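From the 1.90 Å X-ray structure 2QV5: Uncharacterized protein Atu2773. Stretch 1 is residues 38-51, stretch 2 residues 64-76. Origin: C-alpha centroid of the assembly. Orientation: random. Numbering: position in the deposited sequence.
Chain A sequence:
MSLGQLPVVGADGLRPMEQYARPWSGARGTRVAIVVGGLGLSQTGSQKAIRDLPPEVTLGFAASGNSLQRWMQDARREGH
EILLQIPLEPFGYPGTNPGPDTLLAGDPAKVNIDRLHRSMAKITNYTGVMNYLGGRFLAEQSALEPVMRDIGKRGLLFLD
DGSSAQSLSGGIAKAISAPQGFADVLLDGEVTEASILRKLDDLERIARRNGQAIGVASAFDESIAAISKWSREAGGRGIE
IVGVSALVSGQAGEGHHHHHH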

ATOM      1  N   GLY A  38      -2.920  -4.882   5.927  1.00 15.73           N
ATOM      2  CA  GLY A  38      -3.602  -6.011   6.553  1.00 16.88           C
ATOM      3  C   GLY A  38      -4.977  -5.700   7.125  1.00 17.93           C
ATOM      4  O   GLY A  38      -5.571  -6.561   7.769  1.00 19.87           O
ATOM      5  N   LEU A  39      -5.499  -4.494   6.887  1.00 12.42           N
ATOM      6  CA  LEU A  39      -6.843  -4.144   7.387  1.00 14.59           C
ATOM      7  C   LEU A  39      -7.926  -5.038   6.817  1.00 13.35           C
ATOM      8  O   LEU A  39      -7.901  -5.374   5.627  1.00 13.70           O
ATOM      9  CB  LEU A  39      -7.183  -2.661   7.162  1.00 12.47           C
ATOM     10  CG  LEU A  39      -6.722  -1.789   8.330  1.00 16.89           C
ATOM     11  CD1 LEU A  39      -5.273  -1.386   8.209  1.00 13.51           C
ATOM     12  CD2 LEU A  39      -7.593  -0.574   8.429  1.00 27.89           C
ATOM     13  N   GLY A  40      -8.838  -5.466   7.691  1.00 12.10           N
ATOM     14  CA  GLY A  40      -9.891  -6.413   7.337  1.00 15.61           C
ATOM     15  C   GLY A  40      -9.587  -7.860   7.717  1.00 13.19           C
ATOM     16  O   GLY A  40     -10.499  -8.672   7.803  1.00 17.38           O
ATOM     17  N   LEU A  41      -8.319  -8.186   7.956  1.00 13.88           N
ATOM     18  CA  LEU A  41      -7.945  -9.558   8.337  1.00 16.35           C
ATOM     19  C   LEU A  41      -8.303  -9.924   9.779  1.00 20.96           C
ATOM     20  O   LEU A  41      -8.838 -11.010  10.033  1.00 19.37           O
ATOM     21  CB  LEU A  41      -6.457  -9.835   8.067  1.00 16.80           C
ATOM     22  CG  LEU A  41      -5.985  -9.725   6.615  1.00 13.89           C
ATOM     23  CD1 LEU A  41      -4.451  -9.722   6.518  1.00 22.28           C
ATOM     24  CD2 LEU A  41      -6.608 -10.800   5.706  1.00 19.52           C
ATOM     25  N   SER A  42      -7.967  -9.044  10.723  1.00 17.88           N
ATOM     26  CA  SER A  42      -8.423  -9.185  12.107  1.00 15.47           C
ATOM     27  C   SER A  42      -9.364  -8.061  12.441  1.00 18.93           C
ATOM     28  O   SER A  42      -9.023  -6.891  12.263  1.00 13.14           O
ATOM     29  CB  SER A  42      -7.254  -9.164  13.091  1.00 17.10           C
ATOM     30  OG  SER A  42      -7.710  -8.879  14.403  1.00 22.38           O
ATOM     31  N   GLN A  43     -10.544  -8.402  12.944  1.00 13.49           N
ATOM     32  CA  GLN A  43     -11.505  -7.376  13.322  1.00 14.08           C
ATOM     33  C   GLN A  43     -11.047  -6.519  14.503  1.00 17.19           C
ATOM     34  O   GLN A  43     -11.213  -5.300  14.483  1.00 11.50           O
ATOM     35  CB  GLN A  43     -12.900  -7.984  13.552  1.00 16.58           C
ATOM     36  CG  GLN A  43     -13.472  -8.672  12.300  1.00 16.03           C
ATOM     37  CD  GLN A  43     -13.358  -7.817  11.033  1.00 12.50           C
ATOM     38  OE1 GLN A  43     -13.919  -6.722  10.964  1.00 18.77           O
ATOM     39  NE2 GLN A  43     -12.634  -8.321  10.030  1.00 13.76           N
ATOM     40  N   THR A  44     -10.468  -7.146  15.525  1.00 15.18           N
ATOM     41  CA  THR A  44      -9.957  -6.399  16.673  1.00 18.42           C
ATOM     42  C   THR A  44      -8.685  -5.634  16.308  1.00 17.15           C
ATOM     43  O   THR A  44      -8.479  -4.506  16.764  1.00 18.98           O
ATOM     44  CB  THR A  44      -9.718  -7.297  17.920  1.00 20.54           C
ATOM     45  OG1 THR A  44      -9.020  -8.490  17.539  1.00 21.14           O
ATOM     46  CG2 THR A  44     -11.044  -7.665  18.589  1.00 21.63           C
ATOM     47  N   GLY A  45      -7.841  -6.244  15.482  1.00 13.43           N
ATOM     48  CA  GLY A  45      -6.649  -5.565  14.952  1.00 15.40           C
ATOM     49  C   GLY A  45      -6.958  -4.357  14.070  1.00 13.48           C
ATOM     50  O   GLY A  45      -6.257  -3.346  14.137  1.00 13.37           O
ATOM     51  N   SER A  46      -8.016  -4.459  13.256  1.00 10.59           N
ATOM     52  CA  SER A  46      -8.439  -3.357  12.385  1.00 11.18           C
ATOM     53  C   SER A  46      -9.029  -2.229  13.207  1.00 13.22           C
ATOM     54  O   SER A  46      -8.769  -1.058  12.921  1.00 10.76           O
ATOM     55  CB  SER A  46      -9.445  -3.834  11.331  1.00  7.48           C
ATOM     56  OG  SER A  46      -8.815  -4.753  10.450  1.00 13.08           O
ATOM     57  N   GLN A  47      -9.814  -2.588  14.229  1.00  8.05           N
ATOM     58  CA  GLN A  47     -10.377  -1.610  15.169  1.00 19.26           C
ATOM     59  C   GLN A  47      -9.288  -0.822  15.882  1.00 17.44           C
ATOM     60  O   GLN A  47      -9.382   0.401  15.993  1.00 15.09           O
ATOM     61  CB  GLN A  47     -11.277  -2.290  16.200  1.00 17.69           C
ATOM     62  CG  GLN A  47     -12.130  -1.312  17.011  1.00 27.56           C
ATOM     63  CD  GLN A  47     -13.154  -2.004  17.885  1.00 33.05           C
ATOM     64  OE1 GLN A  47     -13.065  -3.209  18.143  1.00 39.00           O
ATOM     65  NE2 GLN A  47     -14.136  -1.241  18.357  1.00 40.78           N
ATOM     66  N   LYS A  48      -8.265  -1.530  16.357  1.00 13.84           N
ATOM     67  CA  LYS A  48      -7.142  -0.900  17.049  1.00 17.10           C
ATOM     68  C   LYS A  48      -6.391   0.042  16.111  1.00 11.31           C
ATOM     69  O   LYS A  48      -6.055   1.153  16.515  1.00 14.40           O
ATOM     70  CB  LYS A  48      -6.191  -1.952  17.624  1.00 14.99           C
ATOM     71  CG  LYS A  48      -5.169  -1.383  18.583  1.00 25.92           C
ATOM     72  CD  LYS A  48      -4.235  -2.457  19.118  1.00 34.92           C
ATOM     73  CE  LYS A  48      -3.002  -1.833  19.783  1.00 45.37           C
ATOM     74  NZ  LYS A  48      -3.350  -0.763  20.776  1.00 40.73           N
ATOM     75  N   ALA A  49      -6.170  -0.394  14.864  1.00 10.03           N
ATOM     76  CA  ALA A  49      -5.459   0.414  13.845  1.00 12.27           C
ATOM     77  C   ALA A  49      -6.144   1.763  13.608  1.00 15.36           C
ATOM     78  O   ALA A  49      -5.487   2.792  13.595  1.00 19.03           O
ATOM     79  CB  ALA A  49      -5.340  -0.361  12.526  1.00 13.23           C
ATOM     80  N   ILE A  50      -7.466   1.736  13.422  1.00 10.76           N
ATOM     81  CA  ILE A  50      -8.276   2.931  13.191  1.00 16.36           C
ATOM     82  C   ILE A  50      -8.311   3.838  14.433  1.00 19.08           C
ATOM     83  O   ILE A  50      -8.201   5.063  14.324  1.00 18.15           O
ATOM     84  CB  ILE A  50      -9.746   2.537  12.815  1.00 24.12           C
ATOM     85  CG1 ILE A  50      -9.791   1.687  11.538  1.00 28.22           C
ATOM     86  CG2 ILE A  50     -10.655   3.766  12.695  1.00 20.77           C
ATOM     87  CD1 ILE A  50      -9.468   2.416  10.275  1.00 29.02           C
ATOM     88  N   ARG A  51      -8.477   3.220  15.603  1.00 14.50           N
ATOM     89  CA  ARG A  51      -8.490   3.925  16.898  1.00 18.84           C
ATOM     90  C   ARG A  51      -7.180   4.671  17.207  1.00 19.10           C
ATOM     91  O   ARG A  51      -7.206   5.792  17.731  1.00 18.10           O
ATOM     92  CB  ARG A  51      -8.782   2.908  18.005  1.00 20.53           C
ATOM     93  CG  ARG A  51      -9.048   3.459  19.390  1.00 30.93           C
ATOM     94  CD  ARG A  51      -9.218   2.289  20.354  1.00 47.74           C
ATOM     95  NE  ARG A  51      -9.078   2.684  21.753  1.00 59.39           N
ATOM     96  CZ  ARG A  51      -7.952   2.594  22.458  1.00 66.78           C
ATOM     97  NH1 ARG A  51      -6.842   2.118  21.901  1.00 68.48           N
ATOM     98  NH2 ARG A  51      -7.936   2.980  23.729  1.00 63.97           N
ATOM     99  N   SER A  64      -8.882  -9.960   0.667  1.00 27.56           N
ATOM    100  CA  SER A  64      -9.543 -11.121   1.282  1.00 29.13           C
ATOM    101  C   SER A  64     -10.106 -10.863   2.690  1.00 28.35           C
ATOM    102  O   SER A  64     -10.555 -11.801   3.357  1.00 28.66           O
ATOM    103  CB  SER A  64      -8.566 -12.298   1.342  1.00 29.87           C
ATOM    104  OG  SER A  64      -7.422 -11.956   2.113  1.00 30.31           O
ATOM    105  N   GLY A  65     -10.078  -9.610   3.142  1.00 23.07           N
ATOM    106  CA  GLY A  65     -10.531  -9.253   4.489  1.00 19.89           C
ATOM    107  C   GLY A  65     -12.045  -9.245   4.658  1.00 17.47           C
ATOM    108  O   GLY A  65     -12.786  -9.447   3.693  1.00 21.32           O
ATOM    109  N   ASN A  66     -12.503  -9.014   5.887  1.00 15.34           N
ATOM    110  CA  ASN A  66     -13.939  -8.966   6.200  1.00 13.40           C
ATOM    111  C   ASN A  66     -14.295  -7.597   6.778  1.00 13.41           C
ATOM    112  O   ASN A  66     -13.407  -6.904   7.280  1.00 13.07           O
ATOM    113  CB  ASN A  66     -14.300 -10.076   7.203  1.00 13.92           C
ATOM    114  CG  ASN A  66     -13.965 -11.467   6.686  1.00 23.60           C
ATOM    115  OD1 ASN A  66     -14.486 -11.895   5.662  1.00 24.42           O
ATOM    116  ND2 ASN A  66     -13.090 -12.179   7.398  1.00 18.00           N
ATOM    117  N   SER A  67     -15.582  -7.224   6.691  1.00 10.35           N
ATOM    118  CA  SER A  67     -16.084  -5.905   7.106  1.00 15.93           C
ATOM    119  C   SER A  67     -15.305  -4.766   6.449  1.00 11.60           C
ATOM    120  O   SER A  67     -15.068  -3.719   7.071  1.00 15.64           O
ATOM    121  CB  SER A  67     -16.077  -5.764   8.636  1.00 15.94           C
ATOM    122  OG  SER A  67     -16.977  -6.692   9.213  1.00 21.57           O
ATOM    123  N   LEU A  68     -14.916  -4.981   5.190  1.00 13.42           N
ATOM    124  CA  LEU A  68     -14.105  -4.013   4.451  1.00 15.73           C
ATOM    125  C   LEU A  68     -14.815  -2.673   4.319  1.00 12.82           C
ATOM    126  O   LEU A  68     -14.195  -1.637   4.511  1.00 13.38           O
ATOM    127  CB  LEU A  68     -13.694  -4.556   3.082  1.00 16.44           C
ATOM    128  CG  LEU A  68     -12.667  -5.699   3.121  1.00 17.67           C
ATOM    129  CD1 LEU A  68     -12.384  -6.210   1.731  1.00 21.02           C
ATOM    130  CD2 LEU A  68     -11.363  -5.306   3.837  1.00 22.73           C
ATOM    131  N   GLN A  69     -16.112  -2.711   4.032  1.00 13.62           N
ATOM    132  CA  GLN A  69     -16.926  -1.494   3.974  1.00 16.60           C
ATOM    133  C   GLN A  69     -16.943  -0.739   5.309  1.00 18.90           C
ATOM    134  O   GLN A  69     -16.854   0.496   5.322  1.00 15.19           O
ATOM    135  CB  GLN A  69     -18.353  -1.838   3.548  1.00 16.42           C
ATOM    136  CG  GLN A  69     -19.079  -0.719   2.845  1.00 40.27           C
ATOM    137  CD  GLN A  69     -20.460  -1.137   2.363  1.00 48.22           C
ATOM    138  OE1 GLN A  69     -21.448  -0.447   2.610  1.00 56.01           O
ATOM    139  NE2 GLN A  69     -20.532  -2.269   1.670  1.00 49.40           N
ATOM    140  N   ARG A  70     -17.050  -1.468   6.422  1.00 16.64           N
ATOM    141  CA  ARG A  70     -16.991  -0.841   7.754  1.00 11.08           C
ATOM    142  C   ARG A  70     -15.649  -0.136   7.982  1.00 13.97           C
ATOM    143  O   ARG A  70     -15.613   1.043   8.355  1.00 10.16           O
ATOM    144  CB  ARG A  70     -17.223  -1.859   8.888  1.00 12.12           C
ATOM    145  CG  ARG A  70     -17.144  -1.205  10.256  1.00 12.91           C
ATOM    146  CD  ARG A  70     -16.765  -2.152  11.384  1.00 23.90           C
ATOM    147  NE  ARG A  70     -16.848  -1.435  12.656  1.00 32.42           N
ATOM    148  CZ  ARG A  70     -17.026  -2.001  13.845  1.00 35.66           C
ATOM    149  NH1 ARG A  70     -17.134  -3.312  13.955  1.00 25.82           N
ATOM    150  NH2 ARG A  70     -17.096  -1.244  14.930  1.00 39.97           N
ATOM    151  N   TRP A  71     -14.552  -0.856   7.757  1.00  6.37           N
ATOM    152  CA  TRP A  71     -13.222  -0.295   8.019  1.00  9.28           C
ATOM    153  C   TRP A  71     -12.874   0.821   7.014  1.00 10.99           C
ATOM    154  O   TRP A  71     -12.205   1.782   7.366  1.00 15.86           O
ATOM    155  CB  TRP A  71     -12.143  -1.398   8.131  1.00 15.85           C
ATOM    156  CG  TRP A  71     -12.477  -2.379   9.240  1.00 13.65           C
ATOM    157  CD1 TRP A  71     -12.644  -3.725   9.117  1.00 14.66           C
ATOM    158  CD2 TRP A  71     -12.756  -2.064  10.619  1.00 13.99           C
ATOM    159  NE1 TRP A  71     -12.989  -4.272  10.326  1.00 12.13           N
ATOM    160  CE2 TRP A  71     -13.068  -3.277  11.266  1.00 15.25           C
ATOM    161  CE3 TRP A  71     -12.762  -0.877  11.368  1.00 14.54           C
ATOM    162  CZ2 TRP A  71     -13.386  -3.340  12.624  1.00 17.08           C
ATOM    163  CZ3 TRP A  71     -13.085  -0.942  12.719  1.00 21.45           C
ATOM    164  CH2 TRP A  71     -13.400  -2.165  13.328  1.00 18.55           C
ATOM    165  N   MET A  72     -13.390   0.699   5.793  1.00 12.31           N
ATOM    166  CA  MET A  72     -13.262   1.727   4.735  1.00 16.78           C
ATOM    167  C   MET A  72     -13.873   3.068   5.221  1.00 16.83           C
ATOM    168  O   MET A  72     -13.211   4.119   5.220  1.00 10.30           O
ATOM    169  CB  MET A  72     -14.013   1.226   3.488  1.00 19.34           C
ATOM    170  CG  MET A  72     -13.520   1.616   2.108  1.00 31.71           C
ATOM    171  SD  MET A  72     -14.969   2.071   1.104  1.00 21.84           S
ATOM    172  CE  MET A  72     -15.073   3.688   1.854  1.00 12.25           C
ATOM    173  N   GLN A  73     -15.131   3.017   5.656  1.00 16.70           N
ATOM    174  CA  GLN A  73     -15.851   4.212   6.108  1.00 16.07           C
ATOM    175  C   GLN A  73     -15.232   4.844   7.356  1.00 16.57           C
ATOM    176  O   GLN A  73     -15.155   6.064   7.431  1.00 11.46           O
ATOM    177  CB  GLN A  73     -17.335   3.893   6.359  1.00 16.88           C
ATOM    178  CG  GLN A  73     -18.126   3.526   5.101  1.00 28.47           C
ATOM    179  CD  GLN A  73     -19.500   2.918   5.407  1.00 35.43           C
ATOM    180  OE1 GLN A  73     -20.059   3.105   6.492  1.00 45.62           O
ATOM    181  NE2 GLN A  73     -20.046   2.190   4.441  1.00 46.75           N
ATOM    182  N   ASP A  74     -14.797   4.019   8.314  1.00 12.23           N
ATOM    183  CA  ASP A  74     -14.096   4.487   9.510  1.00 14.47           C
ATOM    184  C   ASP A  74     -12.780   5.176   9.148  1.00 14.82           C
ATOM    185  O   ASP A  74     -12.496   6.270   9.633  1.00 12.06           O
ATOM    186  CB  ASP A  74     -13.805   3.329  10.485  1.00 20.14           C
ATOM    187  CG  ASP A  74     -15.058   2.797  11.185  1.00 27.59           C
ATOM    188  OD1 ASP A  74     -16.196   3.167  10.813  1.00 37.53           O
ATOM    189  OD2 ASP A  74     -14.896   1.988  12.124  1.00 29.16           O
ATOM    190  N   ALA A  75     -11.998   4.553   8.275  1.00 10.37           N
ATOM    191  CA  ALA A  75     -10.698   5.126   7.879  1.00 10.13           C
ATOM    192  C   ALA A  75     -10.844   6.470   7.167  1.00  7.34           C
ATOM    193  O   ALA A  75     -10.167   7.439   7.525  1.00 14.74           O
ATOM    194  CB  ALA A  75      -9.927   4.146   7.024  1.00  9.79           C
ATOM    195  N   ARG A  76     -11.766   6.536   6.201  1.00 11.53           N
ATOM    196  CA  ARG A  76     -11.999   7.756   5.426  1.00  9.29           C
ATOM    197  C   ARG A  76     -12.648   8.864   6.253  1.00 10.81           C
ATOM    198  O   ARG A  76     -12.403  10.043   6.010  1.00 12.49           O
ATOM    199  CB  ARG A  76     -12.825   7.468   4.173  1.00 12.62           C
ATOM    200  CG  ARG A  76     -12.108   6.590   3.146  1.00 14.84           C
ATOM    201  CD  ARG A  76     -10.888   7.303   2.598  1.00 14.12           C
ATOM    202  NE  ARG A  76     -11.243   8.443   1.758  1.00 18.75           N
ATOM    203  CZ  ARG A  76     -10.371   9.341   1.314  1.00 23.57           C
ATOM    204  NH1 ARG A  76      -9.086   9.243   1.639  1.00 20.90           N
ATOM    205  NH2 ARG A  76     -10.786  10.340   0.548  1.00 16.11           N
TER
HETATM  206  O   HOH W   1     -11.677 -11.013   9.299  1.00 21.66           O
HETATM  207  O   HOH W   2     -15.990  -6.358  12.320  1.00 31.31           O

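What hydrogen bonds cross between the stretches? Three do, and all lie near the start of the two helices. Asn66 N donates to Gly40 O at 2.8 Å, an almost straight bond that ties one loop to the other where their backbones run closest. The side chain of Gln43 supplies the other two. Its OE1 accepts from Trp71 NE1 at 2.7 Å, and its NE2 donates to Asn66 O at 3.2 Å. A carboxamide suits this place because it offers an acceptor and a donor on one flat group: the CA-to-CB bond points sideways, and the m, m rotamer brings that group closer to the second stretch, so the buried indole N-H finds a partner while a loop carbonyl is met as well.

How can the backbones come so near at Gly40? The CA atoms of Gly40 and Gly65 are 4.1 Å apart, and Gly40 O lies 3.4 Å from Gly65 CA, a spacing that leaves no room for a side chain on either residue. A CB on Gly40 would sit 2.6 Å from Leu68 CD2, and one on Gly65 would sit 2.9 Å from Gly40 CA. Gly40 also has a positive phi, in a type II turn from Gly38 to Leu41, and at its backbone angles a CB would be jammed against the preceding carbonyl. Leu68 closes the site from its own helix, with CD2 4.0 Å from Gly40 CA.

What packs between the helices? Their axes run nearly parallel, 9° apart and 10.2 Å at closest approach, and Trp71 fills much of the space between them. Its side chain enters a hole formed by Gln43, Ser46, Gln47 and Ile50, and it has the largest covered area of any residue here, out of 589 Å² buried in all. Ser46 CB lies over one face of the indole, 3.6 Å from the centroid of the five-membered ring in a CH-pi contact, while Gln43 OE1 meets the ring at its edge. The small Ser46 lets the ring come close, and its hydroxyl is employed within its own stretch: OG accepts from Gly40 N at 2.8 Å and donates to Ser42 O at 2.8 Å, bracing the loop against the helix. Farther along, Ile50 extends the apolar packing, with CG1 3.9 Å from Trp71 CE3 and CD1 3.7 Å from Ala75 CB. Ala75, with only a methyl, lies where the backbones of the two helices are near, its CA 6.2 Å from Ile50 CA, and Ile50 CG2 also touches Asp74 CB at 3.9 Å.

What do the waters add? Water 1 joins both stretches, donating to Leu41 O at 2.9 Å and accepting from Gln43 NE2 at 2.9 Å and Asn66 ND2 at 2.6 Å. Water 2 donates to Gln43 OE1 at 2.5 Å and is also hydrogen-bonded to Ser67 OG at 3.3 Å. Both therefore gather at the Gln43 carboxamide, extending its direct bonds to the polar side chains of the second stretch.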